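Local coordinates for Non-fluorescent flavoprotein (Photobacterium phosphoreum, PDB 1FVP) that binds flavin mononucleotide carrying a covalently attached myristate, as a homodimeric, non-fluorescent member of the bacterial luciferase family from a luminescent bacterium, at residues Asn2-Tyr6 with Arg225-Ile231; Arg125-His131 with Thr194-Cys200. The contacts are given in a common frame with arbitrary orientation. Numbering follows the deposited sequence.

Interaction 1: Asn2-Tyr6 with Arg225-Ile231. With FMA (6-(3-tetradecanoic acid) flavine mononucleotide), chain D.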
ATOM      1  N   ASN A   2      21.514   7.299  -6.369  1.00 47.87           N
ATOM      2  CA  ASN A   2      22.748   6.551  -6.143  1.00 46.59           C
ATOM      3  C   ASN A   2      22.608   6.216  -4.628  1.00 45.75           C
ATOM      4  O   ASN A   2      23.244   5.366  -4.028  1.00 45.63           O
ATOM      5  CB  ASN A   2      24.007   7.292  -6.499  1.00 47.24           C
ATOM      6  CG  ASN A   2      24.714   7.985  -5.347  1.00 47.83           C
ATOM      7  OD1 ASN A   2      24.123   8.426  -4.340  1.00 48.12           O
ATOM      8  ND2 ASN A   2      26.042   8.101  -5.470  1.00 48.17           N
ATOM      9  N   LYS A   3      21.733   7.057  -4.091  1.00 44.47           N
ATOM     10  CA  LYS A   3      21.285   7.050  -2.711  1.00 42.96           C
ATOM     11  C   LYS A   3      20.155   5.989  -2.729  1.00 41.55           C
ATOM     12  O   LYS A   3      19.249   6.164  -3.543  1.00 41.09           O
ATOM     13  CB  LYS A   3      20.628   8.334  -2.240  1.00 43.74           C
ATOM     14  CG  LYS A   3      19.748   8.149  -0.997  1.00 44.17           C
ATOM     15  CD  LYS A   3      19.027   9.424  -0.619  1.00 44.95           C
ATOM     16  CE  LYS A   3      17.925   9.191   0.395  1.00 45.67           C
ATOM     17  NZ  LYS A   3      17.561  10.479   1.052  1.00 46.47           N
ATOM     18  N   TRP A   4      20.313   5.034  -1.858  1.00 40.50           N
ATOM     19  CA  TRP A   4      19.399   3.913  -1.690  1.00 39.35           C
ATOM     20  C   TRP A   4      18.445   4.126  -0.510  1.00 39.05           C
ATOM     21  O   TRP A   4      18.922   4.188   0.633  1.00 39.69           O
ATOM     22  CB  TRP A   4      20.183   2.632  -1.441  1.00 37.84           C
ATOM     23  CG  TRP A   4      21.158   2.270  -2.492  1.00 37.77           C
ATOM     24  CD1 TRP A   4      21.521   2.939  -3.625  1.00 37.43           C
ATOM     25  CD2 TRP A   4      21.971   1.076  -2.458  1.00 37.84           C
ATOM     26  NE1 TRP A   4      22.499   2.252  -4.296  1.00 37.50           N
ATOM     27  CE2 TRP A   4      22.787   1.103  -3.612  1.00 37.67           C
ATOM     28  CE3 TRP A   4      22.049   0.007  -1.569  1.00 37.29           C
ATOM     29  CZ2 TRP A   4      23.681   0.087  -3.894  1.00 37.72           C
ATOM     30  CZ3 TRP A   4      22.947  -0.991  -1.853  1.00 37.68           C
ATOM     31  CH2 TRP A   4      23.745  -0.963  -2.993  1.00 37.64           C
ATOM     32  N   ASN A   5      17.174   4.206  -0.863  1.00 37.96           N
ATOM     33  CA  ASN A   5      16.128   4.378   0.186  1.00 36.55           C
ATOM     34  C   ASN A   5      15.871   2.927   0.621  1.00 35.20           C
ATOM     35  O   ASN A   5      16.158   2.011  -0.185  1.00 35.08           O
ATOM     36  CB  ASN A   5      14.995   5.213  -0.365  1.00 37.47           C
ATOM     37  CG  ASN A   5      14.077   5.879   0.634  1.00 38.41           C
ATOM     38  OD1 ASN A   5      12.857   5.596   0.656  1.00 38.94           O
ATOM     39  ND2 ASN A   5      14.580   6.778   1.488  1.00 38.46           N
ATOM     40  N   TYR A   6      15.399   2.735   1.833  1.00 33.42           N
ATOM     41  CA  TYR A   6      15.093   1.418   2.397  1.00 31.15           C
ATOM     42  C   TYR A   6      13.702   1.411   3.023  1.00 29.40           C
ATOM     43  O   TYR A   6      13.319   2.359   3.722  1.00 28.62           O
ATOM     44  CB  TYR A   6      16.121   1.025   3.466  1.00 31.99           C
ATOM     45  CG  TYR A   6      17.516   0.888   2.924  1.00 32.87           C
ATOM     46  CD1 TYR A   6      17.898  -0.262   2.225  1.00 33.83           C
ATOM     47  CD2 TYR A   6      18.454   1.893   3.104  1.00 33.41           C
ATOM     48  CE1 TYR A   6      19.190  -0.408   1.723  1.00 34.24           C
ATOM     49  CE2 TYR A   6      19.748   1.771   2.597  1.00 34.18           C
ATOM     50  CZ  TYR A   6      20.108   0.619   1.911  1.00 34.45           C
ATOM     51  OH  TYR A   6      21.382   0.529   1.437  1.00 35.43           O
ATOM     52  N   ARG A 225      25.259   7.761   4.346  1.00 41.39           N
ATOM     53  CA  ARG A 225      24.673   8.948   3.701  1.00 42.53           C
ATOM     54  C   ARG A 225      25.586  10.077   4.257  1.00 43.34           C
ATOM     55  O   ARG A 225      26.595  10.428   3.637  1.00 43.55           O
ATOM     56  CB  ARG A 225      23.238   9.278   3.993  1.00 42.53           C
ATOM     57  CG  ARG A 225      22.233   8.273   4.451  1.00 42.81           C
ATOM     58  CD  ARG A 225      21.378   7.655   3.392  1.00 42.65           C
ATOM     59  NE  ARG A 225      19.975   7.667   3.793  1.00 41.87           N
ATOM     60  CZ  ARG A 225      18.978   6.914   3.350  1.00 41.00           C
ATOM     61  NH1 ARG A 225      19.173   5.983   2.427  1.00 39.95           N
ATOM     62  NH2 ARG A 225      17.757   7.125   3.860  1.00 40.62           N
ATOM     63  N   GLN A 226      25.215  10.536   5.437  1.00 43.85           N
ATOM     64  CA  GLN A 226      25.931  11.590   6.148  1.00 44.48           C
ATOM     65  C   GLN A 226      27.377  11.705   5.674  1.00 45.51           C
ATOM     66  O   GLN A 226      27.808  12.673   5.035  1.00 45.57           O
ATOM     67  CB  GLN A 226      25.894  11.370   7.669  1.00 43.65           C
ATOM     68  CG  GLN A 226      24.583  11.765   8.285  1.00 43.62           C
ATOM     69  CD  GLN A 226      24.650  12.206   9.721  1.00 44.20           C
ATOM     70  OE1 GLN A 226      25.675  12.669  10.229  1.00 44.44           O
ATOM     71  NE2 GLN A 226      23.496  12.067  10.392  1.00 44.17           N
ATOM     72  N   ASP A 227      28.117  10.669   6.008  1.00 47.07           N
ATOM     73  CA  ASP A 227      29.547  10.523   5.718  1.00 48.49           C
ATOM     74  C   ASP A 227      29.896  11.100   4.344  1.00 48.88           C
ATOM     75  O   ASP A 227      30.711  12.037   4.278  1.00 49.15           O
ATOM     76  CB  ASP A 227      30.008   9.077   5.897  1.00 49.92           C
ATOM     77  CG  ASP A 227      31.518   8.967   6.056  1.00 50.93           C
ATOM     78  OD1 ASP A 227      32.072   9.568   6.991  1.00 51.53           O
ATOM     79  OD2 ASP A 227      32.116   8.263   5.208  1.00 51.53           O
ATOM     80  N   ASN A 228      29.277  10.505   3.336  1.00 49.00           N
ATOM     81  CA  ASN A 228      29.515  10.924   1.945  1.00 49.06           C
ATOM     82  C   ASN A 228      28.194  11.128   1.199  1.00 50.03           C
ATOM     83  O   ASN A 228      27.304  10.283   1.090  1.00 50.16           O
ATOM     84  CB  ASN A 228      30.515  10.008   1.260  1.00 47.20           C
ATOM     85  CG  ASN A 228      30.008   8.641   0.872  1.00 46.08           C
ATOM     86  OD1 ASN A 228      30.113   8.236  -0.295  1.00 45.01           O
ATOM     87  ND2 ASN A 228      29.463   7.914   1.839  1.00 45.83           N
ATOM     88  N   ASN A 229      28.093  12.325   0.683  1.00 50.98           N
ATOM     89  CA  ASN A 229      27.085  12.975  -0.098  1.00 51.89           C
ATOM     90  C   ASN A 229      25.788  12.250  -0.438  1.00 52.35           C
ATOM     91  O   ASN A 229      25.666  11.570  -1.478  1.00 52.20           O
ATOM     92  CB  ASN A 229      27.750  13.493  -1.405  1.00 52.92           C
ATOM     93  CG  ASN A 229      28.631  12.441  -2.062  1.00 53.62           C
ATOM     94  OD1 ASN A 229      29.812  12.322  -1.676  1.00 53.50           O
ATOM     95  ND2 ASN A 229      28.079  11.708  -3.040  1.00 54.03           N
ATOM     96  N   LEU A 230      24.801  12.475   0.411  1.00 52.76           N
ATOM     97  CA  LEU A 230      23.433  11.943   0.235  1.00 53.11           C
ATOM     98  C   LEU A 230      22.486  13.001   0.808  1.00 53.26           C
ATOM     99  O   LEU A 230      22.136  13.936   0.049  1.00 53.11           O
ATOM    100  CB  LEU A 230      23.307  10.511   0.684  1.00 53.38           C
ATOM    101  CG  LEU A 230      24.015   9.423  -0.112  1.00 53.66           C
ATOM    102  CD1 LEU A 230      23.721   8.044   0.470  1.00 53.50           C
ATOM    103  CD2 LEU A 230      23.575   9.462  -1.573  1.00 53.44           C
ATOM    104  N   ILE A 231      22.086  12.887   2.058  1.00 53.56           N
ATOM    105  CA  ILE A 231      21.198  13.876   2.696  1.00 53.72           C
ATOM    106  C   ILE A 231      21.688  14.165   4.122  1.00 53.93           C
ATOM    107  O   ILE A 231      21.201  13.465   5.039  1.00 54.10           O
ATOM    108  CB  ILE A 231      19.673  13.546   2.622  1.00 53.22           C
ATOM    109  CG1 ILE A 231      19.128  13.604   1.182  1.00 53.08           C
ATOM    110  CG2 ILE A 231      18.808  14.512   3.500  1.00 52.60           C
ATOM    111  CD1 ILE A 231      19.517  12.516   0.171  1.00 52.55           C
ATOM    112  OXT ILE A 231      22.528  15.071   4.281  1.00 54.20           O
TER
HETATM  113  N1  FMA D 233      26.634   2.047  -4.042  1.00 60.48           N
HETATM  114  C2  FMA D 233      25.782   3.071  -4.105  1.00 60.72           C
HETATM  115  O2  FMA D 233      25.556   3.783  -5.010  1.00 61.31           O
HETATM  116  N3  FMA D 233      24.987   3.403  -2.930  1.00 60.32           N
HETATM  117  C4  FMA D 233      25.107   2.696  -1.790  1.00 60.08           C
HETATM  118  O4  FMA D 233      24.430   3.015  -0.836  1.00 60.17           O
HETATM  119  C4A FMA D 233      26.030   1.606  -1.742  1.00 59.98           C
HETATM  120  N5  FMA D 233      26.226   0.858  -0.686  1.00 59.61           N
HETATM  121  C5A FMA D 233      27.078  -0.173  -0.580  1.00 59.09           C
HETATM  122  C6  FMA D 233      27.217  -0.916   0.589  1.00 58.14           C
HETATM  123  C7  FMA D 233      28.116  -1.953   0.597  1.00 58.58           C
HETATM  124  C7M FMA D 233      28.356  -2.868   1.849  1.00 58.82           C
HETATM  125  C8  FMA D 233      28.912  -2.276  -0.564  1.00 58.87           C
HETATM  126  C8M FMA D 233      29.904  -3.392  -0.601  1.00 58.53           C
HETATM  127  C9  FMA D 233      28.751  -1.516  -1.703  1.00 59.24           C
HETATM  128  C9A FMA D 233      27.867  -0.480  -1.778  1.00 59.43           C
HETATM  129  N10 FMA D 233      27.653   0.316  -2.896  1.00 59.88           N
HETATM  130  C10 FMA D 233      26.807   1.341  -2.983  1.00 60.07           C
HETATM  131  C1B FMA D 233      28.446   0.036  -4.175  1.00 60.34           C
HETATM  132  C2B FMA D 233      27.708   0.459  -5.518  1.00 61.21           C
HETATM  133  O2B FMA D 233      27.813  -0.732  -6.276  1.00 61.05           O
HETATM  134  C3B FMA D 233      28.421   1.643  -6.130  1.00 62.19           C
HETATM  135  O3' FMA D 233      29.164   2.336  -5.179  1.00 62.26           O
HETATM  136  C4B FMA D 233      27.527   2.641  -6.874  1.00 63.13           C
HETATM  137  O4' FMA D 233      26.778   1.970  -7.950  1.00 62.91           O
HETATM  138  C5B FMA D 233      28.385   3.764  -7.522  1.00 64.30           C
HETATM  139  O5' FMA D 233      28.078   3.712  -9.039  1.00 65.69           O
HETATM  140  P   FMA D 233      29.101   3.662 -10.243  1.00 66.69           P
HETATM  141  O1P FMA D 233      29.739   5.090 -10.117  1.00 66.42           O
HETATM  142  O2P FMA D 233      30.052   2.602  -9.973  1.00 66.35           O
HETATM  143  O3P FMA D 233      28.395   3.346 -11.387  1.00 66.81           O
HETATM  144  C1' FMA D 233      26.768   0.820   3.788  0.92 56.81           C
HETATM  145  O1' FMA D 233      27.440  -0.187   4.235  0.84 56.91           O
HETATM  146  O2' FMA D 233      26.775   1.876   4.429  0.69 56.83           O
HETATM  147  C2' FMA D 233      26.670   0.829   2.298  0.94 56.80           C
HETATM  148  C3' FMA D 233      26.360  -0.564   1.733  0.98 56.83           C
HETATM  149  C4' FMA D 233      24.881  -0.660   1.512  1.00 55.71           C
HETATM  150  C5' FMA D 233      23.995  -1.268   2.573  1.00 54.27           C
HETATM  151  C6' FMA D 233      22.975  -2.233   2.020  1.00 52.90           C
HETATM  152  C7' FMA D 233      21.731  -2.333   2.891  1.00 51.63           C
HETATM  153  C8' FMA D 233      21.438  -3.652   3.471  1.00 50.39           C
HETATM  154  C9' FMA D 233      20.529  -4.618   2.732  1.00 49.40           C
HETATM  155  C11 FMA D 233      20.613  -6.026   3.239  1.00 48.72           C
HETATM  156  C12 FMA D 233      20.759  -6.352   4.680  1.00 48.26           C
HETATM  157  C13 FMA D 233      20.713  -7.773   5.131  1.00 47.59           C
HETATM  158  C14 FMA D 233      20.809  -8.027   6.601  1.00 47.07           C
HETATM  159  C15 FMA D 233      21.846  -7.214   7.322  1.00 46.97           C
HETATM  160  O   HOH W   1      15.997   4.670   3.193  1.00 15.54           O

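Interaction 2: Arg125-His131 with Thr194-Cys200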
ATOM      1  N   ARG A 125      13.743   3.510 -10.838  1.00 32.19           N
ATOM      2  CA  ARG A 125      14.347   2.616  -9.867  1.00 30.36           C
ATOM      3  C   ARG A 125      13.379   1.532  -9.382  1.00 29.29           C
ATOM      4  O   ARG A 125      12.344   1.824  -8.769  1.00 28.72           O
ATOM      5  CB  ARG A 125      14.768   3.385  -8.628  1.00 30.56           C
ATOM      6  CG  ARG A 125      15.597   4.643  -8.791  1.00 31.36           C
ATOM      7  CD  ARG A 125      16.408   4.828  -7.515  1.00 31.95           C
ATOM      8  NE  ARG A 125      17.068   3.555  -7.241  1.00 32.29           N
ATOM      9  CZ  ARG A 125      18.053   3.345  -6.395  1.00 32.78           C
ATOM     10  NH1 ARG A 125      18.530   4.339  -5.661  1.00 33.69           N
ATOM     11  NH2 ARG A 125      18.600   2.132  -6.310  1.00 33.59           N
ATOM     12  N   HIS A 126      13.765   0.305  -9.634  1.00 28.54           N
ATOM     13  CA  HIS A 126      12.945  -0.865  -9.243  1.00 28.30           C
ATOM     14  C   HIS A 126      12.959  -1.054  -7.743  1.00 27.04           C
ATOM     15  O   HIS A 126      13.715  -0.314  -7.082  1.00 27.73           O
ATOM     16  CB  HIS A 126      13.457  -2.131  -9.978  1.00 29.88           C
ATOM     17  CG  HIS A 126      13.500  -1.822 -11.452  1.00 31.83           C
ATOM     18  ND1 HIS A 126      12.436  -1.252 -12.116  1.00 31.98           N
ATOM     19  CD2 HIS A 126      14.484  -1.987 -12.368  1.00 32.59           C
ATOM     20  CE1 HIS A 126      12.779  -1.097 -13.385  1.00 32.53           C
ATOM     21  NE2 HIS A 126      14.007  -1.535 -13.574  1.00 32.88           N
ATOM     22  N   GLN A 127      12.169  -1.965  -7.213  1.00 25.08           N
ATOM     23  CA  GLN A 127      12.145  -2.218  -5.752  1.00 23.14           C
ATOM     24  C   GLN A 127      12.339  -3.740  -5.603  1.00 22.31           C
ATOM     25  O   GLN A 127      11.578  -4.505  -6.218  1.00 21.82           O
ATOM     26  CB  GLN A 127      10.908  -1.799  -5.000  1.00 22.09           C
ATOM     27  CG  GLN A 127      10.725  -0.343  -4.708  1.00 20.24           C
ATOM     28  CD  GLN A 127      11.252   0.110  -3.385  1.00 19.72           C
ATOM     29  OE1 GLN A 127      11.127   1.274  -3.053  1.00 19.04           O
ATOM     30  NE2 GLN A 127      11.843  -0.760  -2.582  1.00 19.92           N
ATOM     31  N   LEU A 128      13.337  -4.040  -4.799  1.00 21.11           N
ATOM     32  CA  LEU A 128      13.734  -5.444  -4.543  1.00 20.05           C
ATOM     33  C   LEU A 128      13.204  -5.926  -3.201  1.00 18.78           C
ATOM     34  O   LEU A 128      13.463  -5.236  -2.198  1.00 18.01           O
ATOM     35  CB  LEU A 128      15.251  -5.432  -4.732  1.00 20.35           C
ATOM     36  CG  LEU A 128      16.011  -6.725  -4.903  1.00 20.39           C
ATOM     37  CD1 LEU A 128      15.436  -7.585  -6.016  1.00 19.67           C
ATOM     38  CD2 LEU A 128      17.481  -6.385  -5.174  1.00 19.58           C
ATOM     39  N   MET A 129      12.489  -7.044  -3.248  1.00 17.46           N
ATOM     40  CA  MET A 129      11.881  -7.657  -2.078  1.00 17.11           C
ATOM     41  C   MET A 129      12.606  -8.954  -1.644  1.00 16.99           C
ATOM     42  O   MET A 129      12.405 -10.017  -2.269  1.00 17.20           O
ATOM     43  CB  MET A 129      10.415  -8.015  -2.216  1.00 16.71           C
ATOM     44  CG  MET A 129       9.532  -7.044  -2.893  1.00 17.45           C
ATOM     45  SD  MET A 129       7.783  -7.491  -2.545  1.00 17.69           S
ATOM     46  CE  MET A 129       7.779  -9.193  -3.107  1.00 18.21           C
ATOM     47  N   LEU A 130      13.325  -8.824  -0.549  1.00 16.09           N
ATOM     48  CA  LEU A 130      14.094  -9.850   0.113  1.00 15.66           C
ATOM     49  C   LEU A 130      13.626 -10.131   1.561  1.00 15.71           C
ATOM     50  O   LEU A 130      13.239  -9.281   2.360  1.00 14.71           O
ATOM     51  CB  LEU A 130      15.552  -9.390   0.184  1.00 15.37           C
ATOM     52  CG  LEU A 130      16.264  -8.805  -0.989  1.00 15.27           C
ATOM     53  CD1 LEU A 130      17.355  -7.852  -0.531  1.00 14.57           C
ATOM     54  CD2 LEU A 130      16.858  -9.956  -1.801  1.00 16.20           C
ATOM     55  N   HIS A 131      13.766 -11.393   1.898  1.00 16.21           N
ATOM     56  CA  HIS A 131      13.476 -12.061   3.151  1.00 16.44           C
ATOM     57  C   HIS A 131      14.721 -12.207   4.011  1.00 17.22           C
ATOM     58  O   HIS A 131      15.194 -13.357   4.104  1.00 18.48           O
ATOM     59  CB  HIS A 131      12.934 -13.514   2.921  1.00 14.85           C
ATOM     60  CG  HIS A 131      11.545 -13.616   3.434  1.00 15.53           C
ATOM     61  ND1 HIS A 131      10.425 -13.949   2.733  1.00 15.30           N
ATOM     62  CD2 HIS A 131      11.129 -13.345   4.705  1.00 16.37           C
ATOM     63  CE1 HIS A 131       9.381 -13.898   3.558  1.00 15.79           C
ATOM     64  NE2 HIS A 131       9.766 -13.525   4.747  1.00 16.35           N
ATOM     65  N   THR A 194      20.151  -0.658  -9.905  1.00 24.86           N
ATOM     66  CA  THR A 194      18.932   0.142 -10.052  1.00 24.48           C
ATOM     67  C   THR A 194      17.794  -0.233  -9.117  1.00 24.62           C
ATOM     68  O   THR A 194      16.595  -0.026  -9.518  1.00 25.79           O
ATOM     69  CB  THR A 194      18.423   0.094 -11.556  1.00 24.35           C
ATOM     70  OG1 THR A 194      17.810  -1.207 -11.827  1.00 23.58           O
ATOM     71  CG2 THR A 194      19.552   0.401 -12.545  1.00 25.11           C
ATOM     72  N   VAL A 195      18.094  -0.748  -7.918  1.00 22.79           N
ATOM     73  CA  VAL A 195      16.959  -1.125  -7.050  1.00 20.55           C
ATOM     74  C   VAL A 195      17.147  -0.583  -5.639  1.00 20.13           C
ATOM     75  O   VAL A 195      18.285  -0.319  -5.269  1.00 20.55           O
ATOM     76  CB  VAL A 195      16.834  -2.654  -7.010  1.00 19.74           C
ATOM     77  CG1 VAL A 195      16.345  -3.290  -8.284  1.00 19.63           C
ATOM     78  CG2 VAL A 195      18.166  -3.220  -6.536  1.00 19.75           C
ATOM     79  N   ASP A 196      16.030  -0.486  -4.983  1.00 19.27           N
ATOM     80  CA  ASP A 196      15.716  -0.075  -3.626  1.00 18.20           C
ATOM     81  C   ASP A 196      15.123  -1.338  -2.980  1.00 17.86           C
ATOM     82  O   ASP A 196      14.538  -2.132  -3.749  1.00 17.61           O
ATOM     83  CB  ASP A 196      14.787   1.121  -3.606  1.00 18.76           C
ATOM     84  CG  ASP A 196      15.573   2.401  -3.358  1.00 20.27           C
ATOM     85  OD1 ASP A 196      16.801   2.410  -3.568  1.00 20.24           O
ATOM     86  OD2 ASP A 196      14.905   3.380  -2.949  1.00 20.81           O
ATOM     87  N   PHE A 197      15.286  -1.500  -1.669  1.00 17.47           N
ATOM     88  CA  PHE A 197      14.814  -2.736  -1.026  1.00 16.14           C
ATOM     89  C   PHE A 197      13.750  -2.650   0.060  1.00 16.26           C
ATOM     90  O   PHE A 197      13.653  -1.825   0.956  1.00 16.18           O
ATOM     91  CB  PHE A 197      15.991  -3.558  -0.505  1.00 13.90           C
ATOM     92  CG  PHE A 197      17.302  -3.341  -1.164  1.00 12.74           C
ATOM     93  CD1 PHE A 197      18.079  -2.244  -0.800  1.00 12.49           C
ATOM     94  CD2 PHE A 197      17.755  -4.222  -2.146  1.00 13.01           C
ATOM     95  CE1 PHE A 197      19.316  -2.016  -1.410  1.00 12.36           C
ATOM     96  CE2 PHE A 197      18.991  -4.017  -2.775  1.00 12.29           C
ATOM     97  CZ  PHE A 197      19.757  -2.901  -2.385  1.00 12.18           C
ATOM     98  N   LEU A 198      12.893  -3.640  -0.072  1.00 16.35           N
ATOM     99  CA  LEU A 198      11.762  -3.923   0.803  1.00 17.53           C
ATOM    100  C   LEU A 198      12.229  -5.286   1.348  1.00 18.58           C
ATOM    101  O   LEU A 198      12.094  -6.234   0.541  1.00 19.80           O
ATOM    102  CB  LEU A 198      10.513  -4.004  -0.049  1.00 17.30           C
ATOM    103  CG  LEU A 198       9.825  -2.749  -0.506  1.00 17.59           C
ATOM    104  CD1 LEU A 198       8.337  -3.022  -0.748  1.00 17.60           C
ATOM    105  CD2 LEU A 198       9.995  -1.675   0.571  1.00 18.67           C
ATOM    106  N   LEU A 199      12.754  -5.289   2.547  1.00 18.16           N
ATOM    107  CA  LEU A 199      13.308  -6.504   3.137  1.00 17.57           C
ATOM    108  C   LEU A 199      12.581  -6.975   4.372  1.00 18.18           C
ATOM    109  O   LEU A 199      12.624  -6.269   5.390  1.00 18.88           O
ATOM    110  CB  LEU A 199      14.810  -6.199   3.348  1.00 16.55           C
ATOM    111  CG  LEU A 199      15.248  -4.775   3.612  1.00 15.70           C
ATOM    112  CD1 LEU A 199      14.541  -4.158   4.812  1.00 15.22           C
ATOM    113  CD2 LEU A 199      16.746  -4.728   3.876  1.00 15.55           C
ATOM    114  N   CYS A 200      11.980  -8.142   4.308  1.00 18.60           N
ATOM    115  CA  CYS A 200      11.232  -8.784   5.392  1.00 18.79           C
ATOM    116  C   CYS A 200      12.153  -9.378   6.445  1.00 18.78           C
ATOM    117  O   CYS A 200      12.850 -10.341   6.062  1.00 20.03           O
ATOM    118  CB  CYS A 200      10.409  -9.961   4.831  1.00 19.01           C
ATOM    119  SG  CYS A 200       9.321 -10.738   6.065  1.00 20.70           S
TER
HETATM  120  O   HOH W   2      12.833   3.407  -4.269  1.00 44.57           O

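Interaction 1: Asn2-Tyr6 with Arg225-Ile231
Residues Asn2-Tyr6, extended from Lys3 onward, lead into strand 6-11 and run past the C-terminal end of the chain, where helix 207-227 finishes and Asn228 is the first residue to leave helical geometry. The backbones come closest at Lys3 and Leu230, whose CA atoms are 6.1 Å apart. Side chains fill the gap. Leu230 points toward the N-terminal segment, with its CD2 3.2 Å from Lys3 CB and 3.0 Å from Asn2 OD1. The all-trans Lys3 chain extends over one face of the Arg225 guanidinium, CE to CZ 3.9 Å, and ends with NZ 3.0 Å from Ile231 CD1. Arg225 reaches across to the backbone, its NH1 2.6 Å from Trp4 O, while water 1 accepts from both Arg225 NH2 (3.1 Å) and Tyr6 N (2.4 Å). The flavin derivative lies alongside: its N3 donates to Asn2 O (2.8 Å) and sits over one face of the Trp4 ring, and Tyr6 OH approaches C7' of its fatty-acid chain at 3.2 Å. Two like charges, Lys3 NZ and Arg225 NH2, stand 4.4 Å apart, so the contact does not rest on charge pairing: aliphatic packing and a water bridge join the two ends of the chain, and the N-terminal one supplies part of the flavin pocket wall through Asn2, Trp4 and Tyr6.

Interaction 2: Arg125-His131 with Thr194-Cys200
Leu128 forms the apolar centre, its CD2 3.5 Å from Val195 CG2 and 3.7 Å from CE2 at the edge of the Phe197 ring; Leu130 CD1 adds a contact to Phe197 CD2 at 4.0 Å. Beneath these side chains, strands 126-130 and 195-199 pair in parallel, in register from His126-Val195 to Leu130-Leu199. The bond ladder alternates direction, as in Leu128 N to Asp196 O (2.5 Å, very short) and Leu198 N to Leu128 O (2.7 Å). Toward the N-terminal ends the contact turns polar. Water 2 donates to Gln127 OE1 (3.0 Å) and Asp196 OD2 (2.5 Å), and Arg125 NH2 forms a salt bridge with Asp196 OD1 at 3.3 Å, the oxygen lying out of the guanidinium plane. Leu199 touches the fatty-acid tail of the FMA bound at segment 2-6. Strand 92-94 flanks 126-130 and strand 6-11 flanks 195-199, within the curled, largely parallel beta/alpha sheet, consistent with the barrel-like fold of the bacterial luciferase family; helix 178-190 precedes strand 195-199 and helix 207-227 follows it.

Interaction 2 is buried near the middle of the chain, whereas interaction 1, about 16 Å away between centres, is partly buried toward the periphery. Regular backbone pairing defines the inner contact; side-chain packing and a water bridge define the outer one. Along the sequence interaction 2 is nested within the loop closed by interaction 1, and helix 207-227, which ends in 225-231, follows strand 195-199. The two contacts also touch directly: Asn5 N probably hydrogen-bonds Asp196 OD2 (3.2 Å), while Trp4 CE3 lies 3.4 Å from Phe197 CE1. Both line one flavin pocket, interaction 1 through Asn2, Trp4 and Tyr6 and interaction 2 through Leu199.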